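PDB 3II7: kelch-like protein 7 from Homo sapiens, which serves as the substrate-specific adapter of a BTB-CUL3-RBX1 E3 ubiquitin ligase, its kelch-repeat domain being the part described here. Local coordinates for residues Val52-Ile60 with Met72-Tyr83. Numbering follows the deposited sequence.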
loop_
_atom_site.group_PDB
_atom_site.type_symbol
_atom_site.label_atom_id
_atom_site.label_comp_id
_atom_site.label_asym_id
_atom_site.label_seq_id
_atom_site.Cartn_x
_atom_site.Cartn_y
_atom_site.Cartn_z
ATOM N N VAL A 52 6.040 -4.215 2.911
ATOM C CA VAL A 52 6.774 -4.045 1.677
ATOM C C VAL A 52 7.559 -5.323 1.417
ATOM O O VAL A 52 7.998 -5.978 2.353
ATOM C CB VAL A 52 7.724 -2.780 1.757
ATOM C CG1 VAL A 52 8.477 -2.758 3.106
ATOM C CG2 VAL A 52 8.695 -2.721 0.590
ATOM N N PHE A 53 7.703 -5.670 0.144
ATOM C CA PHE A 53 8.458 -6.845 -0.242
ATOM C C PHE A 53 9.768 -6.466 -0.903
ATOM O O PHE A 53 9.790 -5.594 -1.786
ATOM C CB PHE A 53 7.646 -7.694 -1.193
ATOM C CG PHE A 53 8.361 -8.893 -1.675
ATOM C CD1 PHE A 53 8.474 -10.022 -0.862
ATOM C CD2 PHE A 53 8.923 -8.928 -2.944
ATOM C CE1 PHE A 53 9.129 -11.162 -1.338
ATOM C CE2 PHE A 53 9.597 -10.059 -3.401
ATOM C CZ PHE A 53 9.691 -11.161 -2.616
ATOM N N TRP A 54 10.859 -7.121 -0.489
ATOM C CA TRP A 54 12.148 -7.000 -1.184
ATOM C C TRP A 54 12.952 -8.287 -1.025
ATOM O O TRP A 54 13.117 -8.763 0.084
ATOM C CB TRP A 54 12.987 -5.820 -0.680
ATOM C CG TRP A 54 14.256 -5.708 -1.420
ATOM C CD1 TRP A 54 15.490 -6.107 -0.995
ATOM C CD2 TRP A 54 14.422 -5.271 -2.771
ATOM N NE1 TRP A 54 16.415 -5.922 -1.983
ATOM C CE2 TRP A 54 15.789 -5.397 -3.085
ATOM C CE3 TRP A 54 13.546 -4.759 -3.741
ATOM C CZ2 TRP A 54 16.306 -5.040 -4.333
ATOM C CZ3 TRP A 54 14.064 -4.393 -4.980
ATOM C CH2 TRP A 54 15.431 -4.538 -5.262
ATOM N N ASP A 55 13.454 -8.819 -2.149
ATOM C CA ASP A 55 14.421 -9.942 -2.149
ATOM C C ASP A 55 14.049 -11.052 -1.154
ATOM O O ASP A 55 14.766 -11.354 -0.190
ATOM C CB ASP A 55 15.823 -9.407 -1.886
ATOM C CG ASP A 55 16.905 -10.448 -2.057
ATOM O OD1 ASP A 55 16.759 -11.385 -2.879
ATOM O OD2 ASP A 55 17.916 -10.311 -1.353
ATOM N N ASN A 56 12.899 -11.645 -1.427
ATOM C CA ASN A 56 12.357 -12.796 -0.697
ATOM C C ASN A 56 11.815 -12.535 0.713
ATOM O O ASN A 56 11.422 -13.498 1.399
ATOM C CB ASN A 56 13.362 -13.944 -0.658
ATOM C CG ASN A 56 13.675 -14.488 -2.042
ATOM O OD1 ASN A 56 12.807 -14.499 -2.928
ATOM N ND2 ASN A 56 14.890 -14.978 -2.223
ATOM N N VAL A 57 11.753 -11.266 1.115
ATOM C CA VAL A 57 11.306 -10.894 2.461
ATOM C C VAL A 57 10.160 -9.883 2.425
ATOM O O VAL A 57 10.259 -8.829 1.743
ATOM C CB VAL A 57 12.477 -10.321 3.291
ATOM C CG1 VAL A 57 12.008 -9.984 4.737
ATOM C CG2 VAL A 57 13.643 -11.314 3.332
ATOM N N VAL A 58 9.087 -10.192 3.184
ATOM C CA VAL A 58 8.015 -9.224 3.489
ATOM C C VAL A 58 8.372 -8.561 4.802
ATOM O O VAL A 58 8.582 -9.251 5.811
ATOM C CB VAL A 58 6.647 -9.872 3.631
ATOM C CG1 VAL A 58 5.597 -8.817 4.023
ATOM C CG2 VAL A 58 6.201 -10.613 2.320
ATOM N N TYR A 59 8.484 -7.228 4.781
ATOM C CA TYR A 59 8.723 -6.436 5.996
ATOM C C TYR A 59 7.418 -5.817 6.440
ATOM O O TYR A 59 6.705 -5.159 5.621
ATOM C CB TYR A 59 9.735 -5.322 5.720
ATOM C CG TYR A 59 11.090 -5.844 5.328
ATOM C CD1 TYR A 59 12.096 -6.010 6.275
ATOM C CD2 TYR A 59 11.362 -6.175 4.027
ATOM C CE1 TYR A 59 13.340 -6.493 5.918
ATOM C CE2 TYR A 59 12.613 -6.640 3.638
ATOM C CZ TYR A 59 13.602 -6.808 4.589
ATOM O OH TYR A 59 14.822 -7.286 4.222
ATOM N N ILE A 60 7.086 -6.031 7.716
ATOM C CA ILE A 60 5.892 -5.447 8.334
ATOM C C ILE A 60 6.374 -4.451 9.367
ATOM O O ILE A 60 7.152 -4.808 10.289
ATOM C CB ILE A 60 5.024 -6.516 8.977
ATOM C CG1 ILE A 60 4.444 -7.420 7.889
ATOM C CG2 ILE A 60 3.842 -5.862 9.807
ATOM C CD1 ILE A 60 3.677 -8.589 8.381
ATOM N N MET A 72 10.213 -4.428 13.656
ATOM C CA MET A 72 9.838 -4.766 12.261
ATOM C C MET A 72 9.831 -6.272 12.166
ATOM O O MET A 72 10.828 -6.917 12.481
ATOM C CB MET A 72 10.900 -4.179 11.294
ATOM C CG MET A 72 10.738 -4.498 9.845
ATOM S SD MET A 72 11.658 -3.273 8.858
ATOM C CE MET A 72 13.340 -3.749 9.218
ATOM N N ASP A 73 8.705 -6.838 11.769
ATOM C CA ASP A 73 8.603 -8.296 11.616
ATOM C C ASP A 73 8.795 -8.657 10.154
ATOM O O ASP A 73 8.258 -7.984 9.262
ATOM C CB ASP A 73 7.284 -8.783 12.182
ATOM C CG ASP A 73 7.212 -8.615 13.677
ATOM O OD1 ASP A 73 8.254 -8.836 14.368
ATOM O OD2 ASP A 73 6.114 -8.236 14.182
ATOM N N CYS A 74 9.586 -9.691 9.909
ATOM C CA CYS A 74 10.052 -10.007 8.560
ATOM C C CYS A 74 9.717 -11.444 8.251
ATOM O O CYS A 74 10.038 -12.354 9.045
ATOM C CB CYS A 74 11.543 -9.792 8.459
ATOM S SG CYS A 74 12.150 -8.178 9.065
ATOM N N TYR A 75 9.109 -11.661 7.101
ATOM C CA TYR A 75 8.751 -13.006 6.676
ATOM C C TYR A 75 9.526 -13.379 5.436
ATOM O O TYR A 75 9.347 -12.750 4.377
ATOM C CB TYR A 75 7.276 -13.075 6.405
ATOM C CG TYR A 75 6.804 -14.420 5.911
ATOM C CD1 TYR A 75 6.887 -15.551 6.727
ATOM C CD2 TYR A 75 6.244 -14.564 4.630
ATOM C CE1 TYR A 75 6.439 -16.795 6.269
ATOM C CE2 TYR A 75 5.772 -15.811 4.178
ATOM C CZ TYR A 75 5.879 -16.904 4.997
ATOM O OH TYR A 75 5.461 -18.114 4.562
ATOM N N ASN A 76 10.395 -14.380 5.568
ATOM C CA ASN A 76 11.122 -14.905 4.450
ATOM C C ASN A 76 10.201 -15.884 3.698
ATOM O O ASN A 76 9.834 -16.950 4.222
ATOM C CB ASN A 76 12.406 -15.584 4.892
ATOM C CG ASN A 76 13.243 -16.034 3.712
ATOM O OD1 ASN A 76 12.774 -16.791 2.875
ATOM N ND2 ASN A 76 14.478 -15.523 3.617
ATOM N N VAL A 77 9.803 -15.513 2.500
ATOM C CA VAL A 77 8.792 -16.278 1.749
ATOM C C VAL A 77 9.282 -17.641 1.257
ATOM O O VAL A 77 8.480 -18.572 1.095
ATOM C CB VAL A 77 8.251 -15.481 0.540
ATOM C CG1 VAL A 77 7.629 -14.136 1.010
ATOM C CG2 VAL A 77 9.326 -15.305 -0.532
ATOM N N VAL A 78 10.582 -17.762 1.031
ATOM C CA VAL A 78 11.172 -19.001 0.533
ATOM C C VAL A 78 11.376 -20.023 1.664
ATOM O O VAL A 78 11.092 -21.209 1.493
ATOM C CB VAL A 78 12.522 -18.687 -0.179
ATOM C CG1 VAL A 78 13.320 -19.948 -0.440
ATOM C CG2 VAL A 78 12.250 -17.916 -1.494
ATOM N N LYS A 79 11.849 -19.550 2.809
ATOM C CA LYS A 79 12.045 -20.393 3.984
ATOM C C LYS A 79 10.762 -20.567 4.840
ATOM O O LYS A 79 10.720 -21.417 5.737
ATOM C CB LYS A 79 13.179 -19.816 4.844
ATOM C CG LYS A 79 14.522 -19.665 4.093
ATOM C CD LYS A 79 15.558 -18.978 4.969
ATOM C CE LYS A 79 16.827 -18.637 4.180
ATOM N NZ LYS A 79 17.765 -17.782 4.965
ATOM N N ASP A 80 9.725 -19.778 4.566
ATOM C CA ASP A 80 8.494 -19.803 5.367
ATOM C C ASP A 80 8.828 -19.615 6.840
ATOM O O ASP A 80 8.406 -20.405 7.714
ATOM C CB ASP A 80 7.735 -21.127 5.120
ATOM C CG ASP A 80 6.420 -21.227 5.892
ATOM O OD1 ASP A 80 5.713 -20.204 6.061
ATOM O OD2 ASP A 80 6.092 -22.352 6.302
ATOM N N SER A 81 9.589 -18.565 7.129
ATOM C CA SER A 81 10.035 -18.317 8.496
ATOM C C SER A 81 10.033 -16.831 8.787
ATOM O O SER A 81 10.138 -16.006 7.874
ATOM C CB SER A 81 11.438 -18.882 8.716
ATOM O OG SER A 81 12.373 -18.234 7.903
ATOM N N TRP A 82 9.902 -16.516 10.077
ATOM C CA TRP A 82 9.807 -15.158 10.544
ATOM C C TRP A 82 11.015 -14.770 11.358
ATOM O O TRP A 82 11.580 -15.593 12.108
ATOM C CB TRP A 82 8.571 -14.990 11.425
ATOM C CG TRP A 82 7.271 -15.014 10.680
ATOM C CD1 TRP A 82 6.525 -16.126 10.375
ATOM C CD2 TRP A 82 6.544 -13.888 10.171
ATOM N NE1 TRP A 82 5.384 -15.756 9.686
ATOM C CE2 TRP A 82 5.365 -14.389 9.568
ATOM C CE3 TRP A 82 6.771 -12.495 10.167
ATOM C CZ2 TRP A 82 4.418 -13.549 8.957
ATOM C CZ3 TRP A 82 5.834 -11.664 9.578
ATOM C CH2 TRP A 82 4.674 -12.194 8.954
ATOM N N TYR A 83 11.385 -13.506 11.249
ATOM C CA TYR A 83 12.385 -12.925 12.123
ATOM C C TYR A 83 12.084 -11.457 12.392
ATOM O O TYR A 83 11.187 -10.881 11.769
ATOM C CB TYR A 83 13.795 -13.140 11.566
ATOM C CG TYR A 83 14.059 -12.526 10.233
ATOM C CD1 TYR A 83 14.733 -11.315 10.130
ATOM C CD2 TYR A 83 13.696 -13.181 9.048
ATOM C CE1 TYR A 83 14.995 -10.736 8.873
ATOM C CE2 TYR A 83 13.991 -12.622 7.813
ATOM C CZ TYR A 83 14.631 -11.406 7.737
ATOM O OH TYR A 83 14.929 -10.849 6.507
HETATM O O HOH W 1 16.229 -8.575 6.150
#
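Two first torsions set the meeting of Y59 with C74: Y59 CG (chi1 -63°) and C74 SG (chi1 -50°) each stand beside their own backbone N, which brings Y59 CD1 to 3.5 Å from C74 SG. The thiol meets the ring obliquely, and M72 adds a Met-aromatic contact: its side chain runs out extended to SD, 3.8 Å from Y59 CD1, and the bend beyond SD turns CE back to the same ring carbon. On the same face of the sheet V57 offers both methyls to the phenol oxygen of Y83, and one water joins the hydroxyls of Y59 and Y83, at 2.7 Å from Y59 OH. On the other face I60 CD1 touches the edge of the W82 indole, 3.8 Å from CH2, while V58 CG2 packs against V77 CG1; beyond them lies strand 290-295, with C292 and V294 against V58.

Between the faces runs the antiparallel ladder of 57-60 with 72-76, where V58 and Y75 exchange paired backbone bonds; just past its end N56 O receives V77 N at 2.8 Å. The chain then turns at N76, whose OD1 forms an Asx motif by accepting K79 N at 2.9 Å from above its carbonyl plane; an alanine here would probably leave that amide without its acceptor and the 77-79 turn freer to shift. D80 and S81 complete a G1 bulge opposite N76.

This is the middle of a four-stranded kelch blade, one of six in the β-propeller. Its chemistry implies a division of labour: backbone bonds fix the register, sulfur, aromatic and aliphatic groups fill the faces, and a water links two phenols across the strands.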